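Local coordinates for glycosylation Associate Protein 1 (Streptococcus agalactiae serotype V, PDB 6OYC) that probably acts in accessory Sec secretion of glycosylated proteins, as one component of a complex with its Gap2 and Gap3 partners, at residues L96-G101 with D118-V123; E140-K145 with L158-G163; L318-V323 with I349-V354. One frame throughout, in Å; residues are numbered along the deposited sequence.

Interaction 1. Residues L96-G101 with D118-V123; sequences LNWPEG and DLIAKV
A loop folded over one face of the large antiparallel sheet makes this contact: W98 and P99, just ahead of strand 103-106, rest on I120, A121 and V123 of strand 118-125. No hydrogen bond links the two segments, and the contact is wholly apolar. The six-membered part of the W98 indole does most of the touching. Its CZ3 comes to 3.7 Å from A121 CB, and its CH2 lies 4.4 Å from V123 CG2, both methyls meeting the ring obliquely. CG of W98 stands anti to its own carbonyl carbon and beside the backbone N (chi1 -62°), and from there the six-membered ring reaches A121. On the pyrrole side NE1 is satisfied by the carbonyl O of F93, which helps to set the rotation of the indole, while L96 CB lies over one face near the rim. P99 follows with its own ring, whose CG approaches I120 CG2 at 4.3 Å. An inverse gamma turn centred on N97 precedes the tryptophan. On the strand, I120 and A121 both face V113 in a classic beta bulge, and CB of both successive residues points toward the loop; in a regular strand neighbours would point to opposite faces. Strand 118-125 lies between 111-115 and 131-138, and both neighbours add to the same apolar patch: V113 also touches W98, I134 reaches L96 and A121, and L131 packs on V123.

Interaction 2. Residues E140-K145 with L158-G163; sequences EQIAKK and LYYDNG
Strands 141-145 and 158-161 run antiparallel, their axes 4.6 Å apart at closest approach and their directions at 157°. K145 and L158 form a hydrogen-bonded pair, with K145 N to L158 O at 2.8 Å and L158 N to K145 O at 2.9 Å; K144 and Y159 are the adjoining non-hydrogen-bonded pair. Beyond these pairs a single bond, Y160 N to A143 O at 2.8 Å, joins the strands, where the first carries a classic beta bulge at A143 and K144, opposite Y136. The Y160 ring is held between two aliphatic groups: I142 CG2 sits 4.1 Å from its centroid, almost on the ring normal, in a CH-pi contact, and L158 CD2 covers the opposite face near the rim. K145 bends at chi3 and chi4, with CE 3.4 Å from Y160 OH, while its NZ forms a salt bridge with D135. Beside Y159, K144 extends in the same direction, its CD 3.8 Å from Y159 CE2. Farther out, Q141 NE2 bonds N162 OD1 at 3.0 Å, nearly along the C=O axis, the two amide planes 56° apart. The hairpin of strands 141-148 and 154-161 lies inside the antiparallel sheet, between 131-138 and 164-171.

Interaction 3. Residues L318-V323 with I349-V354; sequences LEIYFV and IKVTFV
Strands 318-323 and 349-354 run parallel in unbroken register from L318 beside I349 to V323 beside V354, their axes 4.5 Å apart at closest approach and crossing at -26°, with five backbone hydrogen bonds. The three middle bonds are the straighter ones: I320 N to K350 O and T352 N to I320 O, both 2.7 Å, and F322 N to T352 O, 2.8 Å. On the face carrying E319, Y321, T352 and V354, the hydroxyl OG1 of T352 donates to E319 OE1 at 2.7 Å. It meets the carboxylate on its anti side. The same OE1 takes a salt bridge from R420, so two donors grip one oxygen, which would favour the charged carboxylate. Next along this face V354 sets CG2 over the centre of the Y321 ring, 3.5 Å from the centroid and 7° off the normal, a close CH-pi contact. V354 CG1 touches Y321 OH, which hydrogen-bonds Y356. These strands and helix 329-344 form a beta-alpha-beta unit, and with strands 406-409 and 426-428 as flanking neighbours they lie inside a parallel sheet, in keeping with one of the two Rossmann-like domains of a GT-B fold, the clan of the family. The helix covers the other face, where M343 packs on I349 and V351, and L336 on F353. There I320 CD1 meets I349 CG2 at 3.8 Å and F322 CB meets V351 CG1 at 3.9 Å. F353 turns its edge toward the face of F322 in an offset edge-to-face pair, centroids 5.8 Å apart, while V351 CG1 lies over one face of the F353 ring near its rim.

Overall arrangement
The three contacts come in series along the chain, each closing before the next opens. Interactions 1 and 2 reach the same antiparallel sheet, their centres about 15 Å apart with strand 131-138 between 118-125 and 141-148; they touch where E140 OE1 probably accepts a hydrogen bond from L119 N. Interaction 3 lies in a separate six-stranded parallel sheet, its centre about 44 Å from that of interaction 1 and 45 Å from that of interaction 2, and nearest atoms no closer than about 26 Å. The chain thus combines a sheet built of sequential antiparallel strands with parallel alpha/beta sheets, consistent with a GT-B-like core carrying an additional beta-rich region.

Interaction 1. Residues L96-G101 with D118-V123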
ATOM      1  N   LEU A  96     -15.018  27.478   2.714  1.00 30.80           N
ATOM      2  CA  LEU A  96     -15.877  26.992   3.782  1.00 31.66           C
ATOM      3  C   LEU A  96     -16.304  28.147   4.694  1.00 35.80           C
ATOM      4  O   LEU A  96     -15.756  29.265   4.647  1.00 28.43           O
ATOM      5  CB  LEU A  96     -15.165  25.923   4.600  1.00 29.07           C
ATOM      6  CG  LEU A  96     -14.725  24.735   3.747  1.00 33.54           C
ATOM      7  CD1 LEU A  96     -13.964  23.709   4.554  1.00 27.54           C
ATOM      8  CD2 LEU A  96     -15.947  24.117   3.099  1.00 31.81           C
ATOM      9  N   ASN A  97     -17.289  27.860   5.549  1.00 32.05           N
ATOM     10  CA  ASN A  97     -17.849  28.877   6.438  1.00 32.68           C
ATOM     11  C   ASN A  97     -16.973  29.029   7.684  1.00 33.73           C
ATOM     12  O   ASN A  97     -17.373  28.732   8.808  1.00 32.45           O
ATOM     13  CB  ASN A  97     -19.291  28.542   6.795  1.00 31.17           C
ATOM     14  CG  ASN A  97     -20.245  28.818   5.659  1.00 32.22           C
ATOM     15  OD1 ASN A  97     -20.083  29.776   4.925  1.00 34.58           O
ATOM     16  ND2 ASN A  97     -21.228  27.965   5.493  1.00 33.28           N
ATOM     17  N   TRP A  98     -15.736  29.500   7.452  1.00 33.28           N
ATOM     18  CA  TRP A  98     -14.827  29.808   8.546  1.00 32.05           C
ATOM     19  C   TRP A  98     -15.395  30.950   9.388  1.00 31.84           C
ATOM     20  O   TRP A  98     -16.196  31.743   8.894  1.00 36.69           O
ATOM     21  CB  TRP A  98     -13.454  30.192   7.988  1.00 28.80           C
ATOM     22  CG  TRP A  98     -12.808  29.075   7.204  1.00 30.91           C
ATOM     23  CD1 TRP A  98     -12.585  29.031   5.852  1.00 29.39           C
ATOM     24  CD2 TRP A  98     -12.331  27.829   7.730  1.00 28.31           C
ATOM     25  NE1 TRP A  98     -11.995  27.839   5.508  1.00 27.65           N
ATOM     26  CE2 TRP A  98     -11.827  27.084   6.643  1.00 29.88           C
ATOM     27  CE3 TRP A  98     -12.277  27.275   9.016  1.00 28.24           C
ATOM     28  CZ2 TRP A  98     -11.268  25.811   6.805  1.00 26.61           C
ATOM     29  CZ3 TRP A  98     -11.733  26.009   9.177  1.00 27.70           C
ATOM     30  CH2 TRP A  98     -11.224  25.294   8.075  1.00 26.80           C
ATOM     31  N   PRO A  99     -15.008  31.053  10.660  1.00 34.89           N
ATOM     32  CA  PRO A  99     -15.287  32.295  11.402  1.00 40.83           C
ATOM     33  C   PRO A  99     -14.742  33.489  10.628  1.00 40.05           C
ATOM     34  O   PRO A  99     -13.692  33.403   9.988  1.00 39.21           O
ATOM     35  CB  PRO A  99     -14.546  32.103  12.730  1.00 34.90           C
ATOM     36  CG  PRO A  99     -14.294  30.607  12.839  1.00 32.94           C
ATOM     37  CD  PRO A  99     -14.189  30.102  11.436  1.00 32.98           C
ATOM     38  N   GLU A 100     -15.472  34.603  10.665  1.00 40.34           N
ATOM     39  CA  GLU A 100     -15.036  35.796   9.946  1.00 45.11           C
ATOM     40  C   GLU A 100     -13.620  36.195  10.345  1.00 37.08           C
ATOM     41  O   GLU A 100     -13.240  36.116  11.514  1.00 37.28           O
ATOM     42  CB  GLU A 100     -15.985  36.969  10.206  1.00 49.49           C
ATOM     43  CG  GLU A 100     -15.994  38.039   9.085  1.00 58.32           C
ATOM     44  CD  GLU A 100     -17.206  37.918   8.145  1.00 68.04           C
ATOM     45  OE1 GLU A 100     -17.352  38.779   7.246  1.00 67.97           O
ATOM     46  OE2 GLU A 100     -18.013  36.966   8.299  1.00 68.31           O
ATOM     47  N   GLY A 101     -12.838  36.612   9.358  1.00 36.96           N
ATOM     48  CA  GLY A 101     -11.520  37.150   9.621  1.00 36.93           C
ATOM     49  C   GLY A 101     -10.408  36.150   9.867  1.00 37.34           C
ATOM     50  O   GLY A 101      -9.324  36.562  10.301  1.00 38.29           O
ATOM     51  N   ASP A 118      -5.113  32.717  17.383  1.00 39.18           N
ATOM     52  CA  ASP A 118      -5.760  31.512  17.890  1.00 42.87           C
ATOM     53  C   ASP A 118      -5.896  30.474  16.784  1.00 35.91           C
ATOM     54  O   ASP A 118      -6.459  30.762  15.724  1.00 34.01           O
ATOM     55  CB  ASP A 118      -7.146  31.835  18.450  1.00 42.63           C
ATOM     56  CG  ASP A 118      -7.088  32.354  19.861  1.00 53.53           C
ATOM     57  OD1 ASP A 118      -5.983  32.755  20.293  1.00 56.10           O
ATOM     58  OD2 ASP A 118      -8.143  32.368  20.534  1.00 54.73           O
ATOM     59  N   LEU A 119      -5.391  29.272  17.039  1.00 32.84           N
ATOM     60  CA  LEU A 119      -5.561  28.168  16.102  1.00 35.30           C
ATOM     61  C   LEU A 119      -7.042  27.821  15.968  1.00 35.31           C
ATOM     62  O   LEU A 119      -7.712  27.536  16.966  1.00 33.11           O
ATOM     63  CB  LEU A 119      -4.772  26.944  16.568  1.00 33.53           C
ATOM     64  CG  LEU A 119      -4.786  25.752  15.598  1.00 36.81           C
ATOM     65  CD1 LEU A 119      -4.306  26.147  14.183  1.00 31.00           C
ATOM     66  CD2 LEU A 119      -3.947  24.603  16.133  1.00 35.78           C
ATOM     67  N   ILE A 120      -7.559  27.860  14.744  1.00 30.64           N
ATOM     68  CA  ILE A 120      -8.896  27.353  14.459  1.00 31.63           C
ATOM     69  C   ILE A 120      -8.852  25.951  13.862  1.00 32.82           C
ATOM     70  O   ILE A 120      -9.646  25.095  14.237  1.00 33.20           O
ATOM     71  CB  ILE A 120      -9.660  28.316  13.527  1.00 32.76           C
ATOM     72  CG1 ILE A 120      -9.671  29.730  14.104  1.00 32.03           C
ATOM     73  CG2 ILE A 120     -11.067  27.808  13.310  1.00 31.13           C
ATOM     74  CD1 ILE A 120     -10.157  29.766  15.511  1.00 32.46           C
ATOM     75  N   ALA A 121      -7.945  25.688  12.922  1.00 31.93           N
ATOM     76  CA  ALA A 121      -8.004  24.415  12.224  1.00 30.04           C
ATOM     77  C   ALA A 121      -6.674  24.117  11.558  1.00 31.91           C
ATOM     78  O   ALA A 121      -5.876  25.017  11.283  1.00 29.66           O
ATOM     79  CB  ALA A 121      -9.124  24.395  11.180  1.00 27.60           C
ATOM     80  N   LYS A 122      -6.453  22.823  11.311  1.00 29.38           N
ATOM     81  CA  LYS A 122      -5.364  22.341  10.476  1.00 27.16           C
ATOM     82  C   LYS A 122      -5.970  21.598   9.298  1.00 27.99           C
ATOM     83  O   LYS A 122      -6.815  20.724   9.482  1.00 29.34           O
ATOM     84  CB  LYS A 122      -4.422  21.439  11.248  1.00 24.68           C
ATOM     85  CG  LYS A 122      -3.802  22.100  12.424  1.00 28.96           C
ATOM     86  CD  LYS A 122      -2.639  21.282  12.980  1.00 25.85           C
ATOM     87  CE  LYS A 122      -2.167  21.862  14.324  1.00 34.42           C
ATOM     88  NZ  LYS A 122      -0.777  21.423  14.739  1.00 35.03           N
ATOM     89  N   VAL A 123      -5.562  21.965   8.093  1.00 28.83           N
ATOM     90  CA  VAL A 123      -6.154  21.443   6.872  1.00 28.64           C
ATOM     91  C   VAL A 123      -5.183  20.443   6.276  1.00 27.14           C
ATOM     92  O   VAL A 123      -4.003  20.758   6.108  1.00 27.89           O
ATOM     93  CB  VAL A 123      -6.469  22.580   5.890  1.00 29.10           C
ATOM     94  CG1 VAL A 123      -7.021  22.021   4.593  1.00 24.10           C
ATOM     95  CG2 VAL A 123      -7.445  23.569   6.547  1.00 24.83           C
TER

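Interaction 2. Residues E140-K145 with L158-G163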
ATOM      1  N   GLU A 140      -7.023  25.853  21.705  1.00 59.32           N
ATOM      2  CA  GLU A 140      -5.764  25.176  21.403  1.00 60.69           C
ATOM      3  C   GLU A 140      -5.844  23.657  21.541  1.00 54.54           C
ATOM      4  O   GLU A 140      -4.801  22.981  21.587  1.00 54.50           O
ATOM      5  CB  GLU A 140      -4.629  25.700  22.295  1.00 73.19           C
ATOM      6  CG  GLU A 140      -4.133  27.079  21.932  1.00104.21           C
ATOM      7  CD  GLU A 140      -3.570  27.144  20.534  1.00145.79           C
ATOM      8  OE1 GLU A 140      -4.189  27.800  19.670  1.00180.96           O
ATOM      9  OE2 GLU A 140      -2.501  26.544  20.301  1.00167.74           O
ATOM     10  N   GLN A 141      -7.039  23.088  21.615  1.00 50.68           N
ATOM     11  CA  GLN A 141      -7.192  21.654  21.795  1.00 48.63           C
ATOM     12  C   GLN A 141      -8.145  21.152  20.727  1.00 42.37           C
ATOM     13  O   GLN A 141      -9.163  21.801  20.456  1.00 39.07           O
ATOM     14  CB  GLN A 141      -7.713  21.331  23.207  1.00 49.44           C
ATOM     15  CG  GLN A 141      -8.298  19.931  23.376  1.00 58.21           C
ATOM     16  CD  GLN A 141      -8.756  19.649  24.805  1.00 65.25           C
ATOM     17  OE1 GLN A 141      -7.951  19.274  25.655  1.00 68.07           O
ATOM     18  NE2 GLN A 141     -10.054  19.834  25.072  1.00 60.29           N
ATOM     19  N   ILE A 142      -7.809  20.016  20.098  1.00 37.29           N
ATOM     20  CA  ILE A 142      -8.670  19.532  19.020  1.00 36.57           C
ATOM     21  C   ILE A 142     -10.043  19.219  19.590  1.00 34.97           C
ATOM     22  O   ILE A 142     -10.174  18.665  20.685  1.00 32.75           O
ATOM     23  CB  ILE A 142      -8.051  18.327  18.281  1.00 35.84           C
ATOM     24  CG1 ILE A 142      -8.930  17.954  17.078  1.00 31.70           C
ATOM     25  CG2 ILE A 142      -7.824  17.105  19.201  1.00 29.77           C
ATOM     26  CD1 ILE A 142      -8.305  16.933  16.163  1.00 31.32           C
ATOM     27  N   ALA A 143     -11.078  19.654  18.884  1.00 34.57           N
ATOM     28  CA  ALA A 143     -12.449  19.433  19.315  1.00 33.74           C
ATOM     29  C   ALA A 143     -13.183  18.463  18.410  1.00 37.24           C
ATOM     30  O   ALA A 143     -13.916  17.591  18.904  1.00 36.64           O
ATOM     31  CB  ALA A 143     -13.213  20.756  19.365  1.00 26.27           C
ATOM     32  N   LYS A 144     -12.971  18.567  17.099  1.00 33.73           N
ATOM     33  CA  LYS A 144     -13.577  17.627  16.172  1.00 32.70           C
ATOM     34  C   LYS A 144     -12.714  17.537  14.921  1.00 33.61           C
ATOM     35  O   LYS A 144     -11.927  18.438  14.614  1.00 34.58           O
ATOM     36  CB  LYS A 144     -15.021  18.023  15.837  1.00 35.12           C
ATOM     37  CG  LYS A 144     -15.251  19.510  15.653  1.00 34.82           C
ATOM     38  CD  LYS A 144     -16.724  19.847  15.683  1.00 33.72           C
ATOM     39  CE  LYS A 144     -16.958  21.360  15.702  1.00 39.06           C
ATOM     40  NZ  LYS A 144     -18.354  21.700  16.125  1.00 45.21           N
ATOM     41  N   LYS A 145     -12.853  16.415  14.218  1.00 31.86           N
ATOM     42  CA  LYS A 145     -12.169  16.169  12.957  1.00 31.64           C
ATOM     43  C   LYS A 145     -13.232  15.946  11.894  1.00 30.35           C
ATOM     44  O   LYS A 145     -14.066  15.046  12.029  1.00 28.09           O
ATOM     45  CB  LYS A 145     -11.223  14.962  13.055  1.00 28.78           C
ATOM     46  CG  LYS A 145     -10.421  14.703  11.784  1.00 29.38           C
ATOM     47  CD  LYS A 145      -9.769  13.306  11.759  1.00 33.88           C
ATOM     48  CE  LYS A 145      -8.762  13.104  12.883  1.00 34.76           C
ATOM     49  NZ  LYS A 145      -7.494  13.893  12.659  1.00 34.85           N
ATOM     50  N   LEU A 158     -15.520  13.287  13.790  1.00 28.57           N
ATOM     51  CA  LEU A 158     -14.990  12.616  14.969  1.00 30.56           C
ATOM     52  C   LEU A 158     -14.908  13.657  16.083  1.00 30.65           C
ATOM     53  O   LEU A 158     -14.145  14.620  15.976  1.00 30.49           O
ATOM     54  CB  LEU A 158     -13.618  12.002  14.661  1.00 30.02           C
ATOM     55  CG  LEU A 158     -13.179  10.812  15.524  1.00 31.58           C
ATOM     56  CD1 LEU A 158     -11.951  10.081  14.964  1.00 28.99           C
ATOM     57  CD2 LEU A 158     -12.932  11.266  16.968  1.00 31.29           C
ATOM     58  N   TYR A 159     -15.686  13.470  17.146  1.00 29.69           N
ATOM     59  CA  TYR A 159     -15.708  14.427  18.246  1.00 29.54           C
ATOM     60  C   TYR A 159     -14.768  14.001  19.358  1.00 31.79           C
ATOM     61  O   TYR A 159     -14.590  12.810  19.626  1.00 34.14           O
ATOM     62  CB  TYR A 159     -17.117  14.582  18.824  1.00 33.12           C
ATOM     63  CG  TYR A 159     -18.080  15.253  17.882  1.00 34.50           C
ATOM     64  CD1 TYR A 159     -18.776  14.507  16.948  1.00 27.86           C
ATOM     65  CD2 TYR A 159     -18.273  16.640  17.911  1.00 32.25           C
ATOM     66  CE1 TYR A 159     -19.655  15.105  16.082  1.00 30.66           C
ATOM     67  CE2 TYR A 159     -19.167  17.257  17.043  1.00 30.15           C
ATOM     68  CZ  TYR A 159     -19.846  16.478  16.130  1.00 32.64           C
ATOM     69  OH  TYR A 159     -20.725  17.048  15.257  1.00 30.73           O
ATOM     70  N   TYR A 160     -14.192  14.994  20.027  1.00 30.86           N
ATOM     71  CA  TYR A 160     -13.245  14.772  21.106  1.00 35.19           C
ATOM     72  C   TYR A 160     -13.757  15.421  22.380  1.00 34.82           C
ATOM     73  O   TYR A 160     -14.497  16.405  22.336  1.00 36.98           O
ATOM     74  CB  TYR A 160     -11.855  15.366  20.770  1.00 35.14           C
ATOM     75  CG  TYR A 160     -11.195  14.760  19.564  1.00 29.78           C
ATOM     76  CD1 TYR A 160     -11.487  15.215  18.283  1.00 31.56           C
ATOM     77  CD2 TYR A 160     -10.272  13.733  19.700  1.00 30.49           C
ATOM     78  CE1 TYR A 160     -10.872  14.651  17.158  1.00 31.59           C
ATOM     79  CE2 TYR A 160      -9.661  13.156  18.588  1.00 29.53           C
ATOM     80  CZ  TYR A 160      -9.959  13.624  17.324  1.00 30.12           C
ATOM     81  OH  TYR A 160      -9.345  13.063  16.225  1.00 32.90           O
ATOM     82  N   ASP A 161     -13.344  14.881  23.523  1.00 39.51           N
ATOM     83  CA  ASP A 161     -13.460  15.612  24.777  1.00 45.50           C
ATOM     84  C   ASP A 161     -12.141  15.464  25.523  1.00 46.18           C
ATOM     85  O   ASP A 161     -11.151  14.965  24.978  1.00 51.71           O
ATOM     86  CB  ASP A 161     -14.684  15.155  25.592  1.00 47.68           C
ATOM     87  CG  ASP A 161     -14.764  13.653  25.762  1.00 48.16           C
ATOM     88  OD1 ASP A 161     -13.721  12.972  25.705  1.00 50.39           O
ATOM     89  OD2 ASP A 161     -15.886  13.148  25.959  1.00 52.01           O
ATOM     90  N   ASN A 162     -12.102  15.964  26.755  1.00 53.94           N
ATOM     91  CA  ASN A 162     -10.998  15.635  27.650  1.00 55.61           C
ATOM     92  C   ASN A 162     -11.109  14.156  27.985  1.00 58.93           C
ATOM     93  O   ASN A 162     -12.130  13.707  28.516  1.00 64.83           O
ATOM     94  CB  ASN A 162     -11.038  16.490  28.913  1.00 60.09           C
ATOM     95  CG  ASN A 162     -11.372  17.941  28.629  1.00 61.50           C
ATOM     96  OD1 ASN A 162     -10.900  18.518  27.648  1.00 61.77           O
ATOM     97  ND2 ASN A 162     -12.198  18.535  29.485  1.00 59.80           N
ATOM     98  N   GLY A 163     -10.078  13.393  27.654  1.00 62.68           N
ATOM     99  CA  GLY A 163     -10.217  11.955  27.536  1.00 60.97           C
ATOM    100  C   GLY A 163     -10.049  11.447  26.122  1.00 59.47           C
ATOM    101  O   GLY A 163     -10.146  10.232  25.907  1.00 59.70           O
TER

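Interaction 3. Residues L318-V323 with I349-V354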
ATOM      1  N   LEU A 318      23.709   5.596 -16.474  1.00 45.54           N
ATOM      2  CA  LEU A 318      23.518   4.251 -15.919  1.00 44.37           C
ATOM      3  C   LEU A 318      23.175   4.457 -14.443  1.00 46.95           C
ATOM      4  O   LEU A 318      24.064   4.479 -13.582  1.00 45.00           O
ATOM      5  CB  LEU A 318      24.748   3.371 -16.098  1.00 41.33           C
ATOM      6  CG  LEU A 318      25.142   2.994 -17.528  1.00 45.40           C
ATOM      7  CD1 LEU A 318      26.566   2.480 -17.557  1.00 42.50           C
ATOM      8  CD2 LEU A 318      24.202   1.952 -18.096  1.00 47.45           C
ATOM      9  N   GLU A 319      21.887   4.637 -14.156  1.00 36.57           N
ATOM     10  CA  GLU A 319      21.464   5.121 -12.852  1.00 40.51           C
ATOM     11  C   GLU A 319      21.250   3.955 -11.893  1.00 38.12           C
ATOM     12  O   GLU A 319      20.468   3.030 -12.178  1.00 38.51           O
ATOM     13  CB  GLU A 319      20.196   5.961 -12.968  1.00 44.95           C
ATOM     14  CG  GLU A 319      19.892   6.753 -11.701  1.00 49.40           C
ATOM     15  CD  GLU A 319      18.472   7.301 -11.670  1.00 52.82           C
ATOM     16  OE1 GLU A 319      18.011   7.687 -10.566  1.00 55.91           O
ATOM     17  OE2 GLU A 319      17.821   7.353 -12.743  1.00 53.41           O
ATOM     18  N   ILE A 320      21.954   4.006 -10.764  1.00 36.15           N
ATOM     19  CA  ILE A 320      21.840   3.021  -9.695  1.00 38.95           C
ATOM     20  C   ILE A 320      20.892   3.565  -8.634  1.00 39.10           C
ATOM     21  O   ILE A 320      21.070   4.689  -8.140  1.00 39.55           O
ATOM     22  CB  ILE A 320      23.215   2.697  -9.080  1.00 39.46           C
ATOM     23  CG1 ILE A 320      24.180   2.171 -10.141  1.00 39.38           C
ATOM     24  CG2 ILE A 320      23.072   1.697  -7.920  1.00 32.01           C
ATOM     25  CD1 ILE A 320      25.483   1.673  -9.577  1.00 35.35           C
ATOM     26  N   TYR A 321      19.909   2.750  -8.265  1.00 31.87           N
ATOM     27  CA  TYR A 321      18.912   3.064  -7.243  1.00 34.77           C
ATOM     28  C   TYR A 321      19.304   2.318  -5.969  1.00 33.08           C
ATOM     29  O   TYR A 321      19.119   1.101  -5.883  1.00 32.49           O
ATOM     30  CB  TYR A 321      17.535   2.636  -7.763  1.00 31.71           C
ATOM     31  CG  TYR A 321      16.293   2.932  -6.934  1.00 36.95           C
ATOM     32  CD1 TYR A 321      15.882   2.069  -5.911  1.00 31.17           C
ATOM     33  CD2 TYR A 321      15.473   4.017  -7.238  1.00 33.66           C
ATOM     34  CE1 TYR A 321      14.718   2.329  -5.182  1.00 33.36           C
ATOM     35  CE2 TYR A 321      14.309   4.273  -6.517  1.00 30.58           C
ATOM     36  CZ  TYR A 321      13.944   3.431  -5.487  1.00 31.79           C
ATOM     37  OH  TYR A 321      12.799   3.675  -4.763  1.00 35.97           O
ATOM     38  N   PHE A 322      19.855   3.034  -4.982  1.00 37.20           N
ATOM     39  CA  PHE A 322      20.559   2.423  -3.846  1.00 36.50           C
ATOM     40  C   PHE A 322      19.806   2.667  -2.541  1.00 33.96           C
ATOM     41  O   PHE A 322      19.833   3.782  -1.994  1.00 30.53           O
ATOM     42  CB  PHE A 322      21.985   2.966  -3.755  1.00 31.77           C
ATOM     43  CG  PHE A 322      22.920   2.143  -2.885  1.00 38.11           C
ATOM     44  CD1 PHE A 322      22.707   2.012  -1.518  1.00 37.96           C
ATOM     45  CD2 PHE A 322      24.052   1.544  -3.432  1.00 43.74           C
ATOM     46  CE1 PHE A 322      23.597   1.286  -0.719  1.00 39.14           C
ATOM     47  CE2 PHE A 322      24.946   0.809  -2.631  1.00 40.64           C
ATOM     48  CZ  PHE A 322      24.708   0.679  -1.280  1.00 37.80           C
ATOM     49  N   VAL A 323      19.180   1.616  -2.019  1.00 30.70           N
ATOM     50  CA  VAL A 323      18.403   1.724  -0.788  1.00 33.06           C
ATOM     51  C   VAL A 323      19.359   1.760   0.393  1.00 35.85           C
ATOM     52  O   VAL A 323      20.188   0.860   0.551  1.00 36.71           O
ATOM     53  CB  VAL A 323      17.407   0.555  -0.664  1.00 35.08           C
ATOM     54  CG1 VAL A 323      16.679   0.575   0.707  1.00 31.71           C
ATOM     55  CG2 VAL A 323      16.395   0.598  -1.805  1.00 32.71           C
ATOM     56  N   ILE A 349      27.940   6.135 -14.728  1.00 50.55           N
ATOM     57  CA  ILE A 349      27.237   5.656 -13.544  1.00 49.39           C
ATOM     58  C   ILE A 349      26.864   6.834 -12.658  1.00 48.10           C
ATOM     59  O   ILE A 349      27.688   7.720 -12.395  1.00 46.77           O
ATOM     60  CB  ILE A 349      28.102   4.646 -12.781  1.00 50.08           C
ATOM     61  CG1 ILE A 349      28.234   3.350 -13.578  1.00 47.36           C
ATOM     62  CG2 ILE A 349      27.514   4.379 -11.414  1.00 45.70           C
ATOM     63  CD1 ILE A 349      29.259   2.411 -13.018  1.00 47.40           C
ATOM     64  N   LYS A 350      25.605   6.865 -12.225  1.00 43.58           N
ATOM     65  CA  LYS A 350      25.114   7.803 -11.230  1.00 43.98           C
ATOM     66  C   LYS A 350      24.419   7.009 -10.134  1.00 41.60           C
ATOM     67  O   LYS A 350      23.874   5.933 -10.388  1.00 42.74           O
ATOM     68  CB  LYS A 350      24.160   8.818 -11.855  1.00 46.36           C
ATOM     69  CG  LYS A 350      24.770   9.549 -13.048  1.00 52.03           C
ATOM     70  CD  LYS A 350      23.897  10.706 -13.510  1.00 59.09           C
ATOM     71  CE  LYS A 350      24.577  11.536 -14.597  1.00 63.99           C
ATOM     72  NZ  LYS A 350      23.656  12.582 -15.134  1.00 66.30           N
ATOM     73  N   VAL A 351      24.449   7.522  -8.906  1.00 37.39           N
ATOM     74  CA  VAL A 351      23.852   6.813  -7.779  1.00 40.63           C
ATOM     75  C   VAL A 351      22.774   7.688  -7.153  1.00 40.73           C
ATOM     76  O   VAL A 351      23.039   8.825  -6.741  1.00 41.94           O
ATOM     77  CB  VAL A 351      24.899   6.392  -6.731  1.00 42.97           C
ATOM     78  CG1 VAL A 351      24.205   5.686  -5.537  1.00 35.74           C
ATOM     79  CG2 VAL A 351      25.955   5.477  -7.354  1.00 34.43           C
ATOM     80  N   THR A 352      21.560   7.159  -7.080  1.00 39.78           N
ATOM     81  CA  THR A 352      20.494   7.768  -6.288  1.00 41.02           C
ATOM     82  C   THR A 352      20.341   6.983  -4.993  1.00 36.40           C
ATOM     83  O   THR A 352      19.900   5.825  -5.010  1.00 32.68           O
ATOM     84  CB  THR A 352      19.166   7.782  -7.035  1.00 46.29           C
ATOM     85  OG1 THR A 352      19.325   8.434  -8.294  1.00 47.39           O
ATOM     86  CG2 THR A 352      18.104   8.494  -6.198  1.00 42.75           C
ATOM     87  N   PHE A 353      20.681   7.626  -3.876  1.00 35.62           N
ATOM     88  CA  PHE A 353      20.426   7.058  -2.557  1.00 37.73           C
ATOM     89  C   PHE A 353      18.959   7.231  -2.184  1.00 37.14           C
ATOM     90  O   PHE A 353      18.393   8.326  -2.302  1.00 35.61           O
ATOM     91  CB  PHE A 353      21.317   7.705  -1.505  1.00 37.06           C
ATOM     92  CG  PHE A 353      22.772   7.467  -1.736  1.00 39.99           C
ATOM     93  CD1 PHE A 353      23.288   6.177  -1.673  1.00 39.42           C
ATOM     94  CD2 PHE A 353      23.618   8.522  -2.065  1.00 38.62           C
ATOM     95  CE1 PHE A 353      24.631   5.948  -1.900  1.00 38.20           C
ATOM     96  CE2 PHE A 353      24.963   8.305  -2.300  1.00 40.61           C
ATOM     97  CZ  PHE A 353      25.479   7.022  -2.212  1.00 39.83           C
ATOM     98  N   VAL A 354      18.352   6.146  -1.730  1.00 33.71           N
ATOM     99  CA  VAL A 354      16.914   6.071  -1.520  1.00 32.87           C
ATOM    100  C   VAL A 354      16.662   5.732  -0.058  1.00 36.35           C
ATOM    101  O   VAL A 354      17.171   4.725   0.450  1.00 34.23           O
ATOM    102  CB  VAL A 354      16.279   5.028  -2.449  1.00 31.42           C
ATOM    103  CG1 VAL A 354      14.748   4.881  -2.190  1.00 33.88           C
ATOM    104  CG2 VAL A 354      16.583   5.403  -3.894  1.00 30.99           C
TER